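Local structure of gene 2 protein (Enterobacteria phage Sf6, 5C12) at residues 130-143 against 159-172. The protein is the large terminase subunit that packages viral DNA, this chain being its metal-dependent nuclease domain; the whole protein probably also binds ATP. The protein carries 1 engineered substitution. Residues are numbered along the deposited sequence; the frame is centred on the assembly and turned at random.
Sequences FKGSESPFDEDAPY and RTIGDVFRNKRAQF
The amide of Gln171 lies against the backbone of Phe137 and uses both its ends. Phe137 N donates to Gln171 OE1 at 2.8 Å, and Gln171 NE2 returns a bond to Phe137 O at 3.0 Å with an N-H...O angle of 166° and the acceptor close to the amide plane. This two-point grip fixes the amide's rotation. With CG anti to the backbone N (chi1 176°) and the chain extended beyond it, the group reaches straight out from its helix.

Lys168 runs its aliphatic part past Glu134 and Ser135, then bends at chi4 (74°), which brings NZ to two acceptors. Lys168 NZ donates to Ser135 O at 2.8 Å, almost end-on to the carbonyl, and makes a salt bridge with Glu134 OE1 at 2.9 Å, met on the anti side and somewhat out of the carboxylate plane. The first turn of helix 168-189 is held as well: Lys168 N donates to Glu134 O and Arg169 N to Gly132 O, while Asn167 OD1 caps Ala170 N.

Pro136 lays its ring against Ile161 and Phe165, CB at 3.8 Å from Ile161 CG2 and CG at 3.9 Å from Phe165 CB. Further along, Val164 CG2 sits over one face of the Tyr143 ring, 4.1 Å from its centroid, in a CH-pi contact. Beside it, Thr160 and Asp163 form a capping box at helix 161-164, whose first-turn N-H groups at Ile161 and Gly162 are taken by Ala141 O and Glu139 O.

The loop thus bridges edge strand 126-130 and the starts of helices 161-164 and 168-189. Phe130, with the Phe172 ring at its edge, also packs on helix 249-256, while the side chain of Arg169, bonded to Met234 O, lies about 5 Å (nearest atoms) from a bound magnesium ion, at the site of Asp52 and Asp252.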
loop_
_atom_site.group_PDB
_atom_site.type_symbol
_atom_site.label_atom_id
_atom_site.label_comp_id
_atom_site.label_asym_id
_atom_site.label_seq_id
_atom_site.Cartn_x
_atom_site.Cartn_y
_atom_site.Cartn_z
ATOM N N PHE A 130 -10.354 2.254 4.469
ATOM C CA PHE A 130 -10.174 1.730 3.126
ATOM C C PHE A 130 -10.935 0.439 2.984
ATOM O O PHE A 130 -10.806 -0.449 3.826
ATOM C CB PHE A 130 -8.681 1.483 2.901
ATOM C CG PHE A 130 -8.327 1.000 1.514
ATOM C CD1 PHE A 130 -8.424 -0.335 1.187
ATOM C CD2 PHE A 130 -7.886 1.904 0.567
ATOM C CE1 PHE A 130 -8.058 -0.765 -0.079
ATOM C CE2 PHE A 130 -7.540 1.475 -0.707
ATOM C CZ PHE A 130 -7.660 0.156 -1.014
ATOM N N LYS A 131 -11.747 0.344 1.930
ATOM C CA LYS A 131 -12.481 -0.873 1.615
ATOM C C LYS A 131 -12.173 -1.256 0.175
ATOM O O LYS A 131 -12.708 -0.668 -0.768
ATOM C CB LYS A 131 -13.983 -0.675 1.807
ATOM C CG LYS A 131 -14.406 -0.434 3.279
ATOM C CD LYS A 131 -15.881 -0.069 3.409
ATOM C CE LYS A 131 -16.791 -1.154 2.867
ATOM N NZ LYS A 131 -16.682 -2.412 3.649
ATOM N N GLY A 132 -11.325 -2.264 0.045
ATOM C CA GLY A 132 -10.776 -2.683 -1.225
ATOM C C GLY A 132 -11.834 -3.174 -2.193
ATOM O O GLY A 132 -11.606 -3.167 -3.403
ATOM N N SER A 133 -12.963 -3.627 -1.655
ATOM C CA SER A 133 -14.039 -4.179 -2.464
ATOM C C SER A 133 -14.909 -3.109 -3.102
ATOM O O SER A 133 -15.714 -3.418 -3.977
ATOM C CB SER A 133 -14.918 -5.097 -1.629
ATOM O OG SER A 133 -15.512 -4.385 -0.564
ATOM N N GLU A 134 -14.765 -1.863 -2.675
ATOM C CA GLU A 134 -15.553 -0.779 -3.273
ATOM C C GLU A 134 -15.156 -0.548 -4.721
ATOM O O GLU A 134 -14.031 -0.833 -5.115
ATOM C CB GLU A 134 -15.340 0.530 -2.522
ATOM C CG GLU A 134 -16.014 0.584 -1.169
ATOM C CD GLU A 134 -15.701 1.859 -0.416
ATOM O OE1 GLU A 134 -14.856 2.653 -0.875
ATOM O OE2 GLU A 134 -16.324 2.053 0.655
ATOM N N SER A 135 -16.078 -0.005 -5.512
ATOM C CA SER A 135 -15.728 0.501 -6.829
ATOM C C SER A 135 -14.595 1.502 -6.715
ATOM O O SER A 135 -14.399 2.112 -5.663
ATOM C CB SER A 135 -16.936 1.170 -7.488
ATOM O OG SER A 135 -17.924 0.209 -7.798
ATOM N N PRO A 136 -13.843 1.689 -7.805
ATOM C CA PRO A 136 -12.656 2.537 -7.735
ATOM C C PRO A 136 -12.965 3.981 -7.387
ATOM O O PRO A 136 -14.053 4.506 -7.627
ATOM C CB PRO A 136 -12.071 2.440 -9.147
ATOM C CG PRO A 136 -12.610 1.146 -9.670
ATOM C CD PRO A 136 -13.959 1.010 -9.101
ATOM N N PHE A 137 -11.957 4.608 -6.795
ATOM C CA PHE A 137 -11.999 6.027 -6.503
ATOM C C PHE A 137 -12.024 6.771 -7.825
ATOM O O PHE A 137 -11.282 6.435 -8.752
ATOM C CB PHE A 137 -10.767 6.397 -5.663
ATOM C CG PHE A 137 -10.600 7.867 -5.434
ATOM C CD1 PHE A 137 -9.695 8.594 -6.192
ATOM C CD2 PHE A 137 -11.324 8.518 -4.456
ATOM C CE1 PHE A 137 -9.532 9.952 -5.985
ATOM C CE2 PHE A 137 -11.160 9.881 -4.244
ATOM C CZ PHE A 137 -10.265 10.591 -5.014
ATOM N N ASP A 138 -12.904 7.762 -7.941
ATOM C CA ASP A 138 -12.996 8.597 -9.139
ATOM C C ASP A 138 -13.283 7.772 -10.407
ATOM O O ASP A 138 -12.690 7.978 -11.473
ATOM C CB ASP A 138 -11.716 9.418 -9.311
ATOM C CG ASP A 138 -11.937 10.703 -10.112
ATOM O OD1 ASP A 138 -13.097 11.092 -10.354
ATOM O OD2 ASP A 138 -10.926 11.325 -10.502
ATOM N N GLU A 139 -14.243 6.863 -10.296
ATOM C CA GLU A 139 -14.406 5.850 -11.347
ATOM C C GLU A 139 -14.954 6.360 -12.676
ATOM O O GLU A 139 -14.902 5.658 -13.681
ATOM C CB GLU A 139 -15.262 4.692 -10.838
ATOM C CG GLU A 139 -16.733 4.998 -10.722
ATOM C CD GLU A 139 -17.547 3.732 -10.541
ATOM O OE1 GLU A 139 -17.161 2.677 -11.099
ATOM O OE2 GLU A 139 -18.561 3.780 -9.829
ATOM N N ASP A 140 -15.509 7.573 -12.707
ATOM C CA ASP A 140 -16.019 8.115 -13.952
ATOM C C ASP A 140 -14.998 8.976 -14.677
ATOM O O ASP A 140 -15.243 9.407 -15.803
ATOM C CB ASP A 140 -17.298 8.919 -13.716
ATOM C CG ASP A 140 -18.475 8.045 -13.354
ATOM O OD1 ASP A 140 -18.423 6.833 -13.627
ATOM O OD2 ASP A 140 -19.463 8.563 -12.798
ATOM N N ALA A 141 -13.851 9.220 -14.048
ATOM C CA ALA A 141 -12.776 9.938 -14.732
ATOM C C ALA A 141 -12.119 9.089 -15.816
ATOM O O ALA A 141 -12.119 7.862 -15.736
ATOM C CB ALA A 141 -11.730 10.405 -13.730
ATOM N N PRO A 142 -11.550 9.743 -16.841
ATOM C CA PRO A 142 -10.806 9.045 -17.889
ATOM C C PRO A 142 -9.644 8.264 -17.312
ATOM O O PRO A 142 -8.999 8.708 -16.357
ATOM C CB PRO A 142 -10.293 10.185 -18.776
ATOM C CG PRO A 142 -11.289 11.269 -18.589
ATOM C CD PRO A 142 -11.750 11.168 -17.165
ATOM N N TYR A 143 -9.385 7.092 -17.876
ATOM C CA TYR A 143 -8.220 6.335 -17.493
ATOM C C TYR A 143 -6.982 6.982 -18.136
ATOM O O TYR A 143 -7.022 7.373 -19.303
ATOM C CB TYR A 143 -8.355 4.879 -17.936
ATOM C CG TYR A 143 -7.060 4.145 -17.814
ATOM C CD1 TYR A 143 -6.532 3.861 -16.572
ATOM C CD2 TYR A 143 -6.348 3.764 -18.937
ATOM C CE1 TYR A 143 -5.329 3.202 -16.443
ATOM C CE2 TYR A 143 -5.140 3.100 -18.818
ATOM C CZ TYR A 143 -4.640 2.822 -17.565
ATOM O OH TYR A 143 -3.440 2.162 -17.421
ATOM N N ARG A 159 -12.732 5.482 -22.243
ATOM C CA ARG A 159 -12.494 4.492 -21.193
ATOM C C ARG A 159 -12.198 5.141 -19.845
ATOM O O ARG A 159 -11.281 5.945 -19.726
ATOM C CB ARG A 159 -11.335 3.606 -21.601
ATOM C CG ARG A 159 -11.027 2.501 -20.637
ATOM C CD ARG A 159 -10.049 1.526 -21.272
ATOM N NE ARG A 159 -10.585 0.936 -22.497
ATOM C CZ ARG A 159 -9.849 0.324 -23.423
ATOM N NH1 ARG A 159 -8.534 0.219 -23.270
ATOM N NH2 ARG A 159 -10.423 -0.182 -24.508
ATOM N N THR A 160 -12.974 4.772 -18.830
ATOM C CA THR A 160 -12.868 5.372 -17.502
ATOM C C THR A 160 -12.147 4.478 -16.505
ATOM O O THR A 160 -11.907 3.296 -16.757
ATOM C CB THR A 160 -14.256 5.706 -16.903
ATOM O OG1 THR A 160 -14.985 4.503 -16.618
ATOM C CG2 THR A 160 -15.070 6.582 -17.831
ATOM N N ILE A 161 -11.788 5.049 -15.365
ATOM C CA ILE A 161 -11.111 4.310 -14.325
ATOM C C ILE A 161 -11.948 3.086 -13.947
ATOM O O ILE A 161 -11.400 2.011 -13.727
ATOM C CB ILE A 161 -10.832 5.219 -13.092
ATOM C CG1 ILE A 161 -9.769 6.254 -13.458
ATOM C CG2 ILE A 161 -10.394 4.426 -11.885
ATOM C CD1 ILE A 161 -9.484 7.225 -12.350
ATOM N N GLY A 162 -13.262 3.249 -13.889
ATOM C CA GLY A 162 -14.161 2.167 -13.526
ATOM C C GLY A 162 -14.267 1.078 -14.580
ATOM O O GLY A 162 -14.644 -0.057 -14.259
ATOM N N ASP A 163 -13.975 1.411 -15.832
ATOM C CA ASP A 163 -13.934 0.403 -16.891
ATOM C C ASP A 163 -12.678 -0.465 -16.753
ATOM O O ASP A 163 -12.676 -1.603 -17.193
ATOM C CB ASP A 163 -13.892 1.041 -18.268
ATOM C CG ASP A 163 -15.188 1.704 -18.659
ATOM O OD1 ASP A 163 -16.216 1.004 -18.794
ATOM O OD2 ASP A 163 -15.158 2.928 -18.902
ATOM N N VAL A 164 -11.620 0.091 -16.184
ATOM C CA VAL A 164 -10.318 -0.565 -16.158
ATOM C C VAL A 164 -10.123 -1.418 -14.900
ATOM O O VAL A 164 -9.659 -2.557 -14.984
ATOM C CB VAL A 164 -9.187 0.473 -16.273
ATOM C CG1 VAL A 164 -7.819 -0.203 -16.058
ATOM C CG2 VAL A 164 -9.250 1.159 -17.628
ATOM N N PHE A 165 -10.491 -0.881 -13.740
ATOM C CA PHE A 165 -10.276 -1.564 -12.462
ATOM C C PHE A 165 -11.592 -2.034 -11.871
ATOM O O PHE A 165 -12.569 -1.291 -11.862
ATOM C CB PHE A 165 -9.644 -0.627 -11.447
ATOM C CG PHE A 165 -8.326 -0.075 -11.882
ATOM C CD1 PHE A 165 -7.208 -0.896 -11.976
ATOM C CD2 PHE A 165 -8.202 1.265 -12.205
ATOM C CE1 PHE A 165 -6.006 -0.381 -12.383
ATOM C CE2 PHE A 165 -6.987 1.784 -12.593
ATOM C CZ PHE A 165 -5.894 0.961 -12.693
ATOM N N ARG A 166 -11.635 -3.266 -11.389
ATOM C CA ARG A 166 -12.861 -3.721 -10.745
ATOM C C ARG A 166 -13.152 -2.918 -9.489
ATOM O O ARG A 166 -14.285 -2.484 -9.260
ATOM C CB ARG A 166 -12.830 -5.215 -10.401
ATOM C CG ARG A 166 -14.090 -5.616 -9.616
ATOM C CD ARG A 166 -14.297 -7.091 -9.452
ATOM N NE ARG A 166 -15.643 -7.343 -8.926
ATOM C CZ ARG A 166 -16.217 -8.536 -8.840
ATOM N NH1 ARG A 166 -15.583 -9.627 -9.242
ATOM N NH2 ARG A 166 -17.445 -8.639 -8.351
ATOM N N ASN A 167 -12.133 -2.711 -8.675
ATOM C CA ASN A 167 -12.338 -2.180 -7.333
ATOM C C ASN A 167 -11.097 -1.470 -6.830
ATOM O O ASN A 167 -10.092 -1.397 -7.534
ATOM C CB ASN A 167 -12.777 -3.304 -6.374
ATOM C CG ASN A 167 -11.847 -4.507 -6.395
ATOM O OD1 ASN A 167 -10.628 -4.386 -6.636
ATOM N ND2 ASN A 167 -12.410 -5.676 -6.120
ATOM N N LYS A 168 -11.189 -0.889 -5.632
ATOM C CA LYS A 168 -10.082 -0.126 -5.082
ATOM C C LYS A 168 -8.836 -0.964 -4.834
ATOM O O LYS A 168 -7.717 -0.478 -5.015
ATOM C CB LYS A 168 -10.502 0.575 -3.774
ATOM C CG LYS A 168 -11.386 1.779 -4.006
ATOM C CD LYS A 168 -11.751 2.472 -2.688
ATOM C CE LYS A 168 -12.452 3.791 -2.932
ATOM N NZ LYS A 168 -13.838 3.583 -3.389
ATOM N N ARG A 169 -9.005 -2.219 -4.434
ATOM C CA ARG A 169 -7.858 -3.086 -4.203
ATOM C C ARG A 169 -7.037 -3.158 -5.505
ATOM O O ARG A 169 -5.813 -3.028 -5.497
ATOM C CB ARG A 169 -8.311 -4.490 -3.776
ATOM C CG ARG A 169 -7.192 -5.529 -3.663
ATOM C CD ARG A 169 -7.762 -6.847 -3.084
ATOM N NE ARG A 169 -6.784 -7.944 -3.035
ATOM C CZ ARG A 169 -5.865 -8.092 -2.086
ATOM N NH1 ARG A 169 -5.760 -7.211 -1.092
ATOM N NH2 ARG A 169 -5.038 -9.129 -2.132
ATOM N N ALA A 170 -7.696 -3.380 -6.630
ATOM C CA ALA A 170 -6.985 -3.436 -7.899
ATOM C C ALA A 170 -6.437 -2.077 -8.286
ATOM O O ALA A 170 -5.294 -1.964 -8.728
ATOM C CB ALA A 170 -7.881 -3.978 -8.996
ATOM N N GLN A 171 -7.243 -1.044 -8.146
ATOM C CA GLN A 171 -6.814 0.300 -8.508
ATOM C C GLN A 171 -5.526 0.702 -7.795
ATOM O O GLN A 171 -4.578 1.183 -8.418
ATOM C CB GLN A 171 -7.915 1.293 -8.172
ATOM C CG GLN A 171 -7.575 2.747 -8.410
ATOM C CD GLN A 171 -8.738 3.627 -8.068
ATOM O OE1 GLN A 171 -9.508 3.328 -7.153
ATOM N NE2 GLN A 171 -8.888 4.707 -8.807
ATOM N N PHE A 172 -5.478 0.498 -6.490
ATOM C CA PHE A 172 -4.315 0.976 -5.750
ATOM C C PHE A 172 -3.133 0.043 -5.810
ATOM O O PHE A 172 -1.999 0.531 -5.758
ATOM C CB PHE A 172 -4.713 1.455 -4.356
ATOM C CG PHE A 172 -5.547 2.685 -4.433
ATOM C CD1 PHE A 172 -4.965 3.877 -4.829
ATOM C CD2 PHE A 172 -6.917 2.638 -4.266
ATOM C CE1 PHE A 172 -5.709 5.012 -4.974
ATOM C CE2 PHE A 172 -7.681 3.785 -4.415
ATOM C CZ PHE A 172 -7.076 4.967 -4.778
HETATM O O HOH W 1 -15.315 -5.718 -5.587
HETATM O O HOH W 2 -8.932 6.829 -21.127
#